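Local coordinates for protein methyl-accepting/DNA response regulator (Bacillus cereus, PDB 3D6W) that probably binds DNA through this LytTR domain, one part of a longer protein thought to act as a response regulator in phosphorelay signalling, at residues Val21-Ala26 with Glu91-Ser96. Residues are numbered along the deposited sequence; the frame is centred on the assembly and turned at random.
Sequences VMYLEA and ERVPVS. With FMT (formic acid), chain E.
In this LytTR DNA-binding domain, built largely of antiparallel strands, a classic beta bulge lies between strands 21-27 and 30-35, with Met-22 and Tyr-23 both facing Asn-34. Their side chains point to the sheet that holds strand 92-95. Met-22 reaches Glu-91, and Tyr-23 reaches both Glu-91 and Val-93. The backbones stay apart: the CA atoms of Tyr-23 and Val-93 are 8.4 Å from each other. Between these two segments the contact is made by side chains.

Tyr-23 carries most of the contact. With chi1 near 68°, its CG sits flanked by both N and C of its own backbone, which turns the ring toward Glu-91. Tyr-23 OH donates a very short hydrogen bond to Glu-91 OE2, 2.5 Å long. The carboxylate sits at the ring edge, its plane turned 74° from that of the ring. Glu-91 OE1 accepts a second hydrogen bond from Asn-89 ND2, so each carboxylate oxygen has a partner and the group is held at both ends.

Over one face of the Tyr-23 ring lies Val-93 CG2, in a CH-pi contact 4.3 Å from the ring centroid. The methyl is offset toward the rim, near CG and CD1. Phe-65 of strand 65-68 touches both Tyr-23 and Val-93, adding a further aromatic side chain to this buried junction.

Just past strand 92-95, Ser-96 OG donates a hydrogen bond to a formic acid molecule, probably from the crystallisation liquor. Beside the tyrosine, the selenomethionine chain of Met-22 bends at its last torsion (chi3 -58°), and its CE rests 3.6 Å from Glu-91 OE1.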
ATOM      1  N   VAL A  21      -7.541   4.090 -12.729  1.00 54.46           N
ATOM      2  CA  VAL A  21      -8.417   3.602 -13.819  1.00 52.57           C
ATOM      3  C   VAL A  21      -9.775   3.171 -13.240  1.00 50.97           C
ATOM      4  O   VAL A  21      -9.817   2.298 -12.344  1.00 52.54           O
ATOM      5  CB  VAL A  21      -7.756   2.429 -14.600  1.00 53.00           C
ATOM      6  CG1 VAL A  21      -8.650   1.959 -15.798  1.00 50.20           C
ATOM      7  CG2 VAL A  21      -6.334   2.851 -15.046  1.00 53.32           C
HETATM    8  N   MSE A  22     -10.843   3.784 -13.734  1.00 47.48           N
HETATM    9  CA  MSE A  22     -12.193   3.531 -13.276  1.00 45.74           C
HETATM   10  C   MSE A  22     -12.847   2.361 -14.033  1.00 46.12           C
HETATM   11  O   MSE A  22     -13.489   1.506 -13.440  1.00 44.25           O
HETATM   12  CB  MSE A  22     -13.045   4.804 -13.450  1.00 44.28           C
HETATM   13  CG  MSE A  22     -12.517   5.989 -12.716  1.00 39.75           C
HETATM   14 SE   MSE A  22     -13.555   7.624 -12.811  0.65 34.59          SE
HETATM   15  CE  MSE A  22     -13.472   7.726 -14.749  1.00 31.49           C
ATOM     16  N   TYR A  23     -12.688   2.381 -15.350  1.00 47.88           N
ATOM     17  CA  TYR A  23     -13.186   1.356 -16.256  1.00 49.56           C
ATOM     18  C   TYR A  23     -12.498   1.444 -17.645  1.00 50.94           C
ATOM     19  O   TYR A  23     -11.765   2.401 -17.962  1.00 51.25           O
ATOM     20  CB  TYR A  23     -14.735   1.388 -16.366  1.00 50.31           C
ATOM     21  CG  TYR A  23     -15.313   2.610 -17.062  1.00 50.93           C
ATOM     22  CD1 TYR A  23     -15.685   3.733 -16.345  1.00 49.91           C
ATOM     23  CD2 TYR A  23     -15.507   2.615 -18.447  1.00 52.85           C
ATOM     24  CE1 TYR A  23     -16.200   4.816 -16.973  1.00 50.30           C
ATOM     25  CE2 TYR A  23     -16.002   3.689 -19.090  1.00 51.25           C
ATOM     26  CZ  TYR A  23     -16.345   4.809 -18.356  1.00 52.04           C
ATOM     27  OH  TYR A  23     -16.860   5.917 -19.020  1.00 52.22           O
ATOM     28  N   LEU A  24     -12.645   0.381 -18.417  1.00 51.88           N
ATOM     29  CA  LEU A  24     -12.134   0.335 -19.778  1.00 52.72           C
ATOM     30  C   LEU A  24     -13.333  -0.007 -20.623  1.00 55.11           C
ATOM     31  O   LEU A  24     -14.206  -0.770 -20.184  1.00 55.39           O
ATOM     32  CB  LEU A  24     -11.004  -0.708 -19.979  1.00 52.44           C
ATOM     33  CG  LEU A  24      -9.650  -0.529 -19.289  1.00 51.64           C
ATOM     34  CD1 LEU A  24      -9.649  -1.021 -17.822  1.00 51.46           C
ATOM     35  CD2 LEU A  24      -8.608  -1.273 -20.009  1.00 51.70           C
ATOM     36  N   GLU A  25     -13.406   0.587 -21.811  1.00 57.81           N
ATOM     37  CA  GLU A  25     -14.530   0.348 -22.710  1.00 59.82           C
ATOM     38  C   GLU A  25     -14.079   0.041 -24.136  1.00 60.44           C
ATOM     39  O   GLU A  25     -13.309   0.822 -24.726  1.00 59.87           O
ATOM     40  CB  GLU A  25     -15.480   1.543 -22.742  1.00 59.79           C
ATOM     41  CG  GLU A  25     -16.641   1.334 -23.737  1.00 59.72           C
ATOM     42  CD  GLU A  25     -17.649   2.447 -23.731  1.00 61.31           C
ATOM     43  OE1 GLU A  25     -18.798   2.215 -24.222  1.00 61.35           O
ATOM     44  OE2 GLU A  25     -17.281   3.525 -23.218  1.00 60.92           O
ATOM     45  N   ALA A  26     -14.575  -1.084 -24.673  1.00 61.72           N
ATOM     46  CA  ALA A  26     -14.458  -1.391 -26.109  1.00 62.89           C
ATOM     47  C   ALA A  26     -15.581  -0.656 -26.852  1.00 65.56           C
ATOM     48  O   ALA A  26     -16.778  -0.840 -26.610  1.00 65.20           O
ATOM     49  CB  ALA A  26     -14.524  -2.880 -26.370  1.00 62.69           C
ATOM     50  N   GLU A  91     -20.756   8.216 -13.166  1.00 56.93           N
ATOM     51  CA  GLU A  91     -21.027   7.497 -14.428  1.00 56.95           C
ATOM     52  C   GLU A  91     -21.738   6.206 -14.103  1.00 57.61           C
ATOM     53  O   GLU A  91     -21.856   5.858 -12.932  1.00 58.02           O
ATOM     54  CB  GLU A  91     -19.784   7.212 -15.240  1.00 56.78           C
ATOM     55  CG  GLU A  91     -19.010   8.457 -15.613  1.00 57.08           C
ATOM     56  CD  GLU A  91     -17.870   8.117 -16.551  1.00 57.47           C
ATOM     57  OE1 GLU A  91     -16.727   8.410 -16.210  1.00 58.86           O
ATOM     58  OE2 GLU A  91     -18.112   7.531 -17.631  1.00 59.86           O
ATOM     59  N   ARG A  92     -22.249   5.521 -15.122  1.00 57.41           N
ATOM     60  CA  ARG A  92     -22.801   4.182 -14.911  1.00 57.56           C
ATOM     61  C   ARG A  92     -22.208   3.222 -15.909  1.00 56.61           C
ATOM     62  O   ARG A  92     -21.787   3.610 -16.991  1.00 55.30           O
ATOM     63  CB  ARG A  92     -24.347   4.141 -14.935  1.00 57.51           C
ATOM     64  CG  ARG A  92     -24.988   4.513 -16.290  1.00 58.70           C
ATOM     65  CD  ARG A  92     -26.513   4.588 -16.230  1.00 57.48           C
ATOM     66  NE  ARG A  92     -26.922   5.579 -15.241  1.00 59.27           N
ATOM     67  CZ  ARG A  92     -26.995   6.897 -15.451  1.00 57.86           C
ATOM     68  NH1 ARG A  92     -26.717   7.426 -16.632  1.00 59.25           N
ATOM     69  NH2 ARG A  92     -27.378   7.689 -14.468  1.00 52.87           N
ATOM     70  N   VAL A  93     -22.175   1.961 -15.518  1.00 57.11           N
ATOM     71  CA  VAL A  93     -21.611   0.901 -16.350  1.00 57.84           C
ATOM     72  C   VAL A  93     -22.529  -0.290 -16.242  1.00 58.17           C
ATOM     73  O   VAL A  93     -22.929  -0.651 -15.132  1.00 58.56           O
ATOM     74  CB  VAL A  93     -20.172   0.524 -15.880  1.00 58.64           C
ATOM     75  CG1 VAL A  93     -19.649  -0.672 -16.673  1.00 58.11           C
ATOM     76  CG2 VAL A  93     -19.214   1.756 -15.979  1.00 55.82           C
ATOM     77  N   PRO A  94     -22.899  -0.902 -17.384  1.00 58.02           N
ATOM     78  CA  PRO A  94     -23.708  -2.092 -17.307  1.00 57.04           C
ATOM     79  C   PRO A  94     -22.964  -3.420 -17.056  1.00 56.72           C
ATOM     80  O   PRO A  94     -21.895  -3.662 -17.576  1.00 55.21           O
ATOM     81  CB  PRO A  94     -24.386  -2.119 -18.675  1.00 56.88           C
ATOM     82  CG  PRO A  94     -23.434  -1.485 -19.587  1.00 56.55           C
ATOM     83  CD  PRO A  94     -22.621  -0.520 -18.781  1.00 58.06           C
ATOM     84  N   VAL A  95     -23.598  -4.298 -16.279  1.00 57.49           N
ATOM     85  CA  VAL A  95     -23.232  -5.700 -16.219  1.00 57.43           C
ATOM     86  C   VAL A  95     -24.293  -6.444 -17.042  1.00 57.84           C
ATOM     87  O   VAL A  95     -25.476  -6.451 -16.690  1.00 58.08           O
ATOM     88  CB  VAL A  95     -23.155  -6.259 -14.745  1.00 57.16           C
ATOM     89  CG1 VAL A  95     -22.534  -7.639 -14.744  1.00 56.72           C
ATOM     90  CG2 VAL A  95     -22.391  -5.303 -13.820  1.00 55.41           C
ATOM     91  N   SER A  96     -23.875  -7.052 -18.149  1.00 58.18           N
ATOM     92  CA  SER A  96     -24.795  -7.694 -19.022  1.00 57.67           C
ATOM     93  C   SER A  96     -25.282  -9.008 -18.435  1.00 59.98           C
ATOM     94  O   SER A  96     -24.659  -9.598 -17.530  1.00 61.04           O
ATOM     95  CB  SER A  96     -24.160  -7.906 -20.381  1.00 57.68           C
ATOM     96  OG  SER A  96     -23.059  -8.787 -20.375  1.00 54.88           O
TER
HETATM   97  C   FMT E 304     -22.440  -9.323 -23.591  1.00 46.32           C
HETATM   98  O1  FMT E 304     -23.641  -9.669 -23.490  1.00 47.22           O
HETATM   99  O2  FMT E 304     -21.818  -8.943 -22.577  1.00 45.29           O